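Local coordinates for nuclear fusion protein BIK1 (Saccharomyces cerevisiae, PDB 6FC5) that binds microtubules through its CAP-Gly domain, the part described here, and is required for nuclear fusion, chromosome disjunction and nuclear segregation during mitosis, at residues D41-I46 with Q60-Q65. Residues are numbered along the deposited sequence; the frame is centred on the assembly and turned at random.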
loop_
_atom_site.group_PDB
_atom_site.type_symbol
_atom_site.label_atom_id
_atom_site.label_comp_id
_atom_site.label_asym_id
_atom_site.label_seq_id
_atom_site.Cartn_x
_atom_site.Cartn_y
_atom_site.Cartn_z
ATOM N N ASP A 41 0.493 3.181 -4.058
ATOM C CA ASP A 41 0.851 4.315 -4.834
ATOM C C ASP A 41 -0.479 4.980 -5.315
ATOM O O ASP A 41 -1.221 4.396 -6.080
ATOM C CB ASP A 41 1.698 3.930 -6.000
ATOM C CG ASP A 41 2.224 5.153 -6.805
ATOM O OD1 ASP A 41 1.795 6.310 -6.533
ATOM O OD2 ASP A 41 3.083 4.960 -7.734
ATOM N N LEU A 42 -0.705 6.197 -4.841
ATOM C CA LEU A 42 -1.902 6.967 -5.146
ATOM C C LEU A 42 -1.865 7.736 -6.466
ATOM O O LEU A 42 -2.842 8.370 -6.830
ATOM C CB LEU A 42 -2.245 7.890 -3.986
ATOM C CG LEU A 42 -2.528 7.148 -2.689
ATOM C CD1 LEU A 42 -2.373 8.050 -1.485
ATOM C CD2 LEU A 42 -3.902 6.514 -2.726
ATOM N N LEU A 43 -0.716 7.717 -7.131
ATOM C CA LEU A 43 -0.545 8.304 -8.485
ATOM C C LEU A 43 -0.880 9.798 -8.528
ATOM O O LEU A 43 -1.235 10.314 -9.541
ATOM C CB LEU A 43 -1.368 7.559 -9.551
ATOM C CG LEU A 43 -1.298 6.017 -9.520
ATOM C CD1 LEU A 43 -2.115 5.425 -10.670
ATOM C CD2 LEU A 43 0.141 5.600 -9.639
ATOM N N ALA A 44 -0.710 10.472 -7.391
ATOM C CA ALA A 44 -0.828 11.913 -7.226
ATOM C C ALA A 44 -0.210 12.178 -5.880
ATOM O O ALA A 44 -0.127 11.242 -5.043
ATOM C CB ALA A 44 -2.237 12.367 -7.225
ATOM N N ASN A 45 0.158 13.419 -5.606
ATOM C CA ASN A 45 0.850 13.771 -4.375
ATOM C C ASN A 45 -0.069 13.973 -3.201
ATOM O O ASN A 45 0.052 14.952 -2.471
ATOM C CB ASN A 45 1.746 14.989 -4.587
ATOM C CG ASN A 45 2.939 14.653 -5.464
ATOM O OD1 ASN A 45 3.698 13.622 -5.200
ATOM N ND2 ASN A 45 3.183 15.506 -6.484
ATOM N N ILE A 46 -0.949 12.999 -2.999
ATOM C CA ILE A 46 -1.892 13.004 -1.893
ATOM C C ILE A 46 -1.514 11.985 -0.811
ATOM O O ILE A 46 -2.275 11.742 0.109
ATOM C CB ILE A 46 -3.337 12.805 -2.364
ATOM C CG1 ILE A 46 -3.471 11.503 -3.141
ATOM C CG2 ILE A 46 -3.758 13.970 -3.237
ATOM C CD1 ILE A 46 -4.894 11.130 -3.452
ATOM N N GLN A 60 8.165 1.305 -5.079
ATOM C CA GLN A 60 8.409 2.405 -6.019
ATOM C C GLN A 60 7.127 3.248 -6.205
ATOM O O GLN A 60 6.058 2.695 -6.346
ATOM C CB GLN A 60 8.741 1.843 -7.419
ATOM C CG GLN A 60 9.345 2.895 -8.315
ATOM C CD GLN A 60 9.805 2.312 -9.615
ATOM O OE1 GLN A 60 9.521 1.160 -9.927
ATOM N NE2 GLN A 60 10.536 3.114 -10.399
ATOM N N THR A 61 7.256 4.563 -6.183
ATOM C CA THR A 61 6.084 5.435 -6.443
ATOM C C THR A 61 6.350 6.294 -7.683
ATOM O O THR A 61 7.540 6.592 -8.002
ATOM C CB THR A 61 5.842 6.395 -5.263
ATOM O OG1 THR A 61 6.940 7.307 -5.149
ATOM C CG2 THR A 61 5.642 5.676 -3.972
ATOM N N GLU A 62 5.292 6.703 -8.333
ATOM C CA GLU A 62 5.382 7.571 -9.526
ATOM C C GLU A 62 5.853 8.987 -9.160
ATOM O O GLU A 62 6.642 9.559 -9.869
ATOM C CB GLU A 62 4.018 7.644 -10.275
ATOM C CG GLU A 62 3.677 6.430 -11.157
ATOM C CD GLU A 62 4.776 6.171 -12.208
ATOM O OE1 GLU A 62 5.214 7.140 -12.868
ATOM O OE2 GLU A 62 5.247 5.023 -12.317
ATOM N N TYR A 63 5.356 9.522 -8.040
ATOM C CA TYR A 63 5.673 10.892 -7.591
ATOM C C TYR A 63 6.213 10.940 -6.170
ATOM O O TYR A 63 6.042 9.962 -5.407
ATOM C CB TYR A 63 4.421 11.766 -7.698
ATOM C CG TYR A 63 3.816 11.705 -9.078
ATOM C CD1 TYR A 63 4.479 12.271 -10.162
ATOM C CD2 TYR A 63 2.650 10.994 -9.310
ATOM C CE1 TYR A 63 3.976 12.146 -11.458
ATOM C CE2 TYR A 63 2.101 10.908 -10.610
ATOM C CZ TYR A 63 2.766 11.461 -11.649
ATOM O OH TYR A 63 2.216 11.299 -12.859
ATOM N N PRO A 64 6.842 12.050 -5.790
ATOM C CA PRO A 64 7.568 12.078 -4.501
ATOM C C PRO A 64 6.714 11.950 -3.262
ATOM O O PRO A 64 7.234 11.501 -2.224
ATOM C CB PRO A 64 8.222 13.473 -4.475
ATOM C CG PRO A 64 8.335 13.854 -5.931
ATOM C CD PRO A 64 7.095 13.315 -6.560
ATOM N N GLN A 65 5.410 12.266 -3.360
ATOM C CA GLN A 65 4.493 12.046 -2.229
ATOM C C GLN A 65 3.330 11.239 -2.601
ATOM O O GLN A 65 2.238 11.455 -2.038
ATOM C CB GLN A 65 4.012 13.387 -1.651
ATOM C CG GLN A 65 5.036 13.979 -0.714
ATOM C CD GLN A 65 6.046 14.861 -1.471
ATOM O OE1 GLN A 65 5.648 15.778 -2.194
ATOM N NE2 GLN A 65 7.364 14.621 -1.262
#
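The ring of Tyr63 turns an edge to the backbone of Leu43: its CE2 lies 3.6 Å from Leu43 O, which sits near the ring plane. Over one face of the ring, shifted toward the rim, comes CB of the preceding Glu62. Asn45 approaches at the ring's root, its amide turned 75° from the ring plane, and brings OD1 to 3.2 Å from Tyr63 CB. That oxygen accepts a hydrogen bond from Gln65 N at 2.9 Å, with the donor tilted from the carbonyl plane. Asn45 can reach it because CG lies beside its own backbone N (chi1 -70°), while its main chain makes an inverse gamma turn.

At the other end Asp41 is buried and its carboxylate bridges both loops. OD2 accepts a hydrogen bond from Glu62 N at 2.9 Å on the syn side, tilted 30° out of the carboxylate plane, and the same oxygen lies close to Thr61 CA. OD1 accepts one from Leu43 N at 2.9 Å from above the carboxylate plane, closing an Asx turn, and is also hydrogen-bonded to Ser66 OG. An alanine in place of Asp41 would probably leave the N-H groups of Leu43 and Glu62 and the hydroxyl of Ser66 without this shared partner, loosening the join at this end. Beside the carboxylate, Leu43 CD2 rests on Glu62 CG at 3.9 Å. Thr61 OG1 donates to Tyr63 O at 2.8 Å, from above the carbonyl plane, a bond within the 60-65 loop.

This is a surface contact of the CAP-Gly domain, joining the loop that leaves strand 36-41 to the one that leads into strand 67-71, its antiparallel neighbour in the sheet. Leu42 bonds through its backbone to Ser66 and packs on Ile16, and Leu43 touches Phe13, so strand 13-16 packs against the first loop.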